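Local coordinates for choline kinase (Cryptosporidium parvum, PDB 3MES), which probably phosphorylates choline and ethanolamine, and binds ADP and magnesium, at residues 168-179 and 329-340. Numbering follows the deposited sequence.
Sequences CVEVAKNMGSLH and LRKLFISVYLSQ
Cys168 opens the contact by presenting SG to the edge of the Phe333 ring, in the ring plane and 3.6 Å from Phe333 CD1, a sulfur-aromatic approach; the same sulfur touches Leu329 CD1. Next to it in the chain, Val169 meets Val336 at about a right angle, Val169 CG1 lying 3.6 Å from Val336 CG2. The Ala172 methyl lies over the centre of one face of Phe333, modelled closer than a real CH-pi contact allows, so the detail is doubtful. Phe333 reaches this place because CG stands anti to the backbone N (chi1 -180°), and it is a knob among Cys168, Val171, Ala172 and Met175. The helices run in the same general direction, their axes crossing at -35° with a closest approach of 7.9 Å, and the arrangement is knobs-into-holes packing in the helical lobe of the protein kinase-like fold. Tyr301 and Phe302 of helix 294-303 also meet the Phe333 ring. Lys173 contributes its backbone: Lys173 O takes a hydrogen bond from Gln340 NE2 (3.2 Å) above its carbonyl plane, while Ser177 N reaches the same oxygen from the opposite face. A bend at chi2 (71°) turns the Gln340 amide back to that carbonyl. Met175 SD comes to the ring edge of Phe333 from the far end, 4.1 Å from Phe333 CZ, in a Met-aromatic contact. Tyr337 CE1 lies 3.7 Å from Gly176 CA; Gly176, with no side chain, lets Gln340 CG pass close by, and Tyr337 forms a second knob among Ala172, Met175, Gly176 and His179. At the end of the helix, His179 ND1 and Tyr337 OH share a short 2.6 Å hydrogen bond near both ring planes, while His179 NE2 is bonded to Asp297, so that both imidazole nitrogens are engaged and the ring's rotation is fixed.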
loop_
_atom_site.group_PDB
_atom_site.type_symbol
_atom_site.label_atom_id
_atom_site.label_comp_id
_atom_site.label_asym_id
_atom_site.label_seq_id
_atom_site.Cartn_x
_atom_site.Cartn_y
_atom_site.Cartn_z
ATOM N N CYS B 168 7.669 -0.319 4.880
ATOM C CA CYS B 168 8.739 -0.672 3.957
ATOM C C CYS B 168 8.199 -1.218 2.641
ATOM O O CYS B 168 8.582 -0.761 1.561
ATOM C CB CYS B 168 9.675 -1.701 4.593
ATOM S SG CYS B 168 10.992 -2.263 3.496
ATOM N N VAL B 169 7.302 -2.195 2.734
ATOM C CA VAL B 169 6.785 -2.870 1.547
ATOM C C VAL B 169 5.854 -2.011 0.687
ATOM O O VAL B 169 5.705 -2.272 -0.507
ATOM C CB VAL B 169 6.083 -4.195 1.898
ATOM C CG1 VAL B 169 7.091 -5.191 2.459
ATOM C CG2 VAL B 169 4.942 -3.953 2.880
ATOM N N GLU B 170 5.226 -0.998 1.276
ATOM C CA GLU B 170 4.391 -0.102 0.475
ATOM C C GLU B 170 5.238 0.796 -0.421
ATOM O O GLU B 170 4.887 1.044 -1.573
ATOM C CB GLU B 170 3.454 0.751 1.333
ATOM C CG GLU B 170 2.731 1.813 0.508
ATOM C CD GLU B 170 1.507 2.387 1.194
ATOM O OE1 GLU B 170 1.378 2.236 2.427
ATOM O OE2 GLU B 170 0.671 2.992 0.491
ATOM N N VAL B 171 6.357 1.279 0.109
ATOM C CA VAL B 171 7.273 2.081 -0.693
ATOM C C VAL B 171 7.871 1.255 -1.831
ATOM O O VAL B 171 7.943 1.720 -2.969
ATOM C CB VAL B 171 8.389 2.715 0.164
ATOM C CG1 VAL B 171 8.717 1.829 1.350
ATOM C CG2 VAL B 171 9.627 2.990 -0.684
ATOM N N ALA B 172 8.285 0.026 -1.525
ATOM C CA ALA B 172 8.838 -0.867 -2.544
ATOM C C ALA B 172 7.826 -1.097 -3.658
ATOM O O ALA B 172 8.193 -1.251 -4.821
ATOM C CB ALA B 172 9.268 -2.199 -1.925
ATOM N N LYS B 173 6.549 -1.115 -3.295
ATOM C CA LYS B 173 5.480 -1.292 -4.272
ATOM C C LYS B 173 5.347 -0.057 -5.158
ATOM O O LYS B 173 5.170 -0.169 -6.372
ATOM C CB LYS B 173 4.149 -1.566 -3.570
ATOM C CG LYS B 173 3.005 -1.858 -4.529
ATOM C CD LYS B 173 1.734 -1.166 -4.091
ATOM C CE LYS B 173 1.925 0.338 -4.071
ATOM N NZ LYS B 173 0.690 1.050 -3.647
ATOM N N ASN B 174 5.425 1.117 -4.536
ATOM C CA ASN B 174 5.341 2.388 -5.252
ATOM C C ASN B 174 6.543 2.620 -6.157
ATOM O O ASN B 174 6.392 3.025 -7.308
ATOM C CB ASN B 174 5.199 3.549 -4.264
ATOM C CG ASN B 174 3.922 3.474 -3.459
ATOM O OD1 ASN B 174 3.850 3.971 -2.335
ATOM N ND2 ASN B 174 2.901 2.845 -4.031
ATOM N N MET B 175 7.738 2.367 -5.632
ATOM C CA MET B 175 8.959 2.490 -6.424
ATOM C C MET B 175 8.875 1.600 -7.661
ATOM O O MET B 175 9.258 2.007 -8.758
ATOM C CB MET B 175 10.192 2.130 -5.587
ATOM C CG MET B 175 11.516 2.312 -6.314
ATOM S SD MET B 175 12.951 1.808 -5.341
ATOM C CE MET B 175 12.988 3.078 -4.081
ATOM N N GLY B 176 8.361 0.387 -7.480
ATOM C CA GLY B 176 8.197 -0.551 -8.586
ATOM C C GLY B 176 7.265 -0.040 -9.669
ATOM O O GLY B 176 7.539 -0.198 -10.858
ATOM N N SER B 177 6.156 0.570 -9.257
ATOM C CA SER B 177 5.189 1.125 -10.203
ATOM C C SER B 177 5.800 2.251 -11.022
ATOM O O SER B 177 5.439 2.461 -12.178
ATOM C CB SER B 177 3.948 1.639 -9.470
ATOM O OG SER B 177 3.061 0.576 -9.172
ATOM N N LEU B 178 6.730 2.972 -10.408
ATOM C CA LEU B 178 7.381 4.105 -11.046
ATOM C C LEU B 178 8.510 3.630 -11.957
ATOM O O LEU B 178 8.780 4.228 -12.997
ATOM C CB LEU B 178 7.913 5.061 -9.973
ATOM C CG LEU B 178 8.553 6.386 -10.394
ATOM C CD1 LEU B 178 10.069 6.302 -10.364
ATOM C CD2 LEU B 178 8.041 6.844 -11.761
ATOM N N HIS B 179 9.154 2.536 -11.565
ATOM C CA HIS B 179 10.301 2.011 -12.293
ATOM C C HIS B 179 9.953 1.449 -13.671
ATOM O O HIS B 179 10.752 1.548 -14.601
ATOM C CB HIS B 179 11.008 0.948 -11.451
ATOM C CG HIS B 179 11.994 1.511 -10.476
ATOM N ND1 HIS B 179 13.074 0.793 -10.011
ATOM C CD2 HIS B 179 12.079 2.733 -9.900
ATOM C CE1 HIS B 179 13.773 1.543 -9.178
ATOM N NE2 HIS B 179 13.190 2.726 -9.093
ATOM N N LEU B 329 14.696 -7.620 6.155
ATOM C CA LEU B 329 13.860 -6.507 5.718
ATOM C C LEU B 329 14.110 -6.199 4.249
ATOM O O LEU B 329 13.172 -6.063 3.464
ATOM C CB LEU B 329 14.127 -5.253 6.553
ATOM C CG LEU B 329 13.175 -4.094 6.228
ATOM C CD1 LEU B 329 11.748 -4.473 6.599
ATOM C CD2 LEU B 329 13.589 -2.803 6.924
ATOM N N ARG B 330 15.384 -6.094 3.886
ATOM C CA ARG B 330 15.769 -5.805 2.514
ATOM C C ARG B 330 15.145 -6.810 1.544
ATOM O O ARG B 330 14.590 -6.427 0.511
ATOM C CB ARG B 330 17.299 -5.786 2.383
ATOM C CG ARG B 330 17.960 -4.524 2.935
ATOM C CD ARG B 330 19.350 -4.816 3.507
ATOM N NE ARG B 330 20.150 -5.633 2.599
ATOM C CZ ARG B 330 21.228 -6.323 2.956
ATOM N NH1 ARG B 330 21.881 -7.035 2.050
ATOM N NH2 ARG B 330 21.651 -6.309 4.212
ATOM N N LYS B 331 15.226 -8.094 1.887
ATOM C CA LYS B 331 14.676 -9.157 1.041
ATOM C C LYS B 331 13.159 -9.081 0.890
ATOM O O LYS B 331 12.617 -9.412 -0.163
ATOM C CB LYS B 331 15.072 -10.532 1.577
ATOM C CG LYS B 331 16.558 -10.790 1.533
ATOM C CD LYS B 331 16.861 -12.275 1.629
ATOM C CE LYS B 331 18.354 -12.526 1.503
ATOM N NZ LYS B 331 18.673 -13.978 1.381
ATOM N N LEU B 332 12.473 -8.665 1.948
ATOM C CA LEU B 332 11.035 -8.446 1.865
ATOM C C LEU B 332 10.749 -7.311 0.889
ATOM O O LEU B 332 9.862 -7.410 0.042
ATOM C CB LEU B 332 10.456 -8.129 3.243
ATOM C CG LEU B 332 10.548 -9.270 4.257
ATOM C CD1 LEU B 332 10.051 -8.822 5.625
ATOM C CD2 LEU B 332 9.768 -10.483 3.764
ATOM N N PHE B 333 11.515 -6.234 1.004
ATOM C CA PHE B 333 11.362 -5.101 0.104
ATOM C C PHE B 333 11.505 -5.564 -1.337
ATOM O O PHE B 333 10.649 -5.294 -2.183
ATOM C CB PHE B 333 12.408 -4.031 0.411
ATOM C CG PHE B 333 12.317 -2.819 -0.475
ATOM C CD1 PHE B 333 11.692 -1.666 -0.032
ATOM C CD2 PHE B 333 12.856 -2.835 -1.751
ATOM C CE1 PHE B 333 11.610 -0.550 -0.842
ATOM C CE2 PHE B 333 12.775 -1.722 -2.566
ATOM C CZ PHE B 333 12.153 -0.578 -2.112
ATOM N N ILE B 334 12.589 -6.282 -1.606
ATOM C CA ILE B 334 12.926 -6.676 -2.964
ATOM C C ILE B 334 11.952 -7.699 -3.537
ATOM O O ILE B 334 11.715 -7.727 -4.744
ATOM C CB ILE B 334 14.374 -7.194 -3.047
ATOM C CG1 ILE B 334 15.346 -6.031 -2.824
ATOM C CG2 ILE B 334 14.626 -7.861 -4.393
ATOM C CD1 ILE B 334 16.783 -6.465 -2.629
ATOM N N SER B 335 11.386 -8.532 -2.670
ATOM C CA SER B 335 10.381 -9.500 -3.094
ATOM C C SER B 335 9.114 -8.792 -3.554
ATOM O O SER B 335 8.513 -9.163 -4.565
ATOM C CB SER B 335 10.050 -10.467 -1.957
ATOM O OG SER B 335 11.198 -11.197 -1.572
ATOM N N VAL B 336 8.706 -7.777 -2.802
ATOM C CA VAL B 336 7.518 -7.006 -3.144
ATOM C C VAL B 336 7.770 -6.169 -4.393
ATOM O O VAL B 336 6.906 -6.053 -5.262
ATOM C CB VAL B 336 7.093 -6.080 -1.990
ATOM C CG1 VAL B 336 5.910 -5.217 -2.408
ATOM C CG2 VAL B 336 6.758 -6.895 -0.751
ATOM N N TYR B 337 8.963 -5.589 -4.471
ATOM C CA TYR B 337 9.368 -4.797 -5.626
ATOM C C TYR B 337 9.224 -5.608 -6.909
ATOM O O TYR B 337 8.537 -5.194 -7.847
ATOM C CB TYR B 337 10.817 -4.318 -5.461
ATOM C CG TYR B 337 11.393 -3.645 -6.690
ATOM C CD1 TYR B 337 11.213 -2.284 -6.912
ATOM C CD2 TYR B 337 12.114 -4.371 -7.629
ATOM C CE1 TYR B 337 11.733 -1.667 -8.032
ATOM C CE2 TYR B 337 12.638 -3.763 -8.753
ATOM C CZ TYR B 337 12.446 -2.410 -8.950
ATOM O OH TYR B 337 12.968 -1.798 -10.070
ATOM N N LEU B 338 9.870 -6.770 -6.939
ATOM C CA LEU B 338 9.863 -7.629 -8.119
ATOM C C LEU B 338 8.469 -8.152 -8.444
ATOM O O LEU B 338 8.103 -8.281 -9.613
ATOM C CB LEU B 338 10.833 -8.798 -7.937
ATOM C CG LEU B 338 12.313 -8.416 -7.933
ATOM C CD1 LEU B 338 13.181 -9.606 -7.545
ATOM C CD2 LEU B 338 12.716 -7.870 -9.293
ATOM N N SER B 339 7.696 -8.463 -7.408
ATOM C CA SER B 339 6.321 -8.885 -7.605
ATOM C C SER B 339 5.573 -7.799 -8.367
ATOM O O SER B 339 4.708 -8.088 -9.190
ATOM C CB SER B 339 5.637 -9.164 -6.265
ATOM O OG SER B 339 6.268 -10.239 -5.587
ATOM N N GLN B 340 5.929 -6.549 -8.092
ATOM C CA GLN B 340 5.290 -5.404 -8.726
ATOM C C GLN B 340 5.803 -5.187 -10.148
ATOM O O GLN B 340 5.012 -5.046 -11.081
ATOM C CB GLN B 340 5.496 -4.144 -7.879
ATOM C CG GLN B 340 5.086 -2.840 -8.559
ATOM C CD GLN B 340 3.585 -2.696 -8.715
ATOM O OE1 GLN B 340 2.987 -3.256 -9.635
ATOM N NE2 GLN B 340 2.968 -1.935 -7.819
#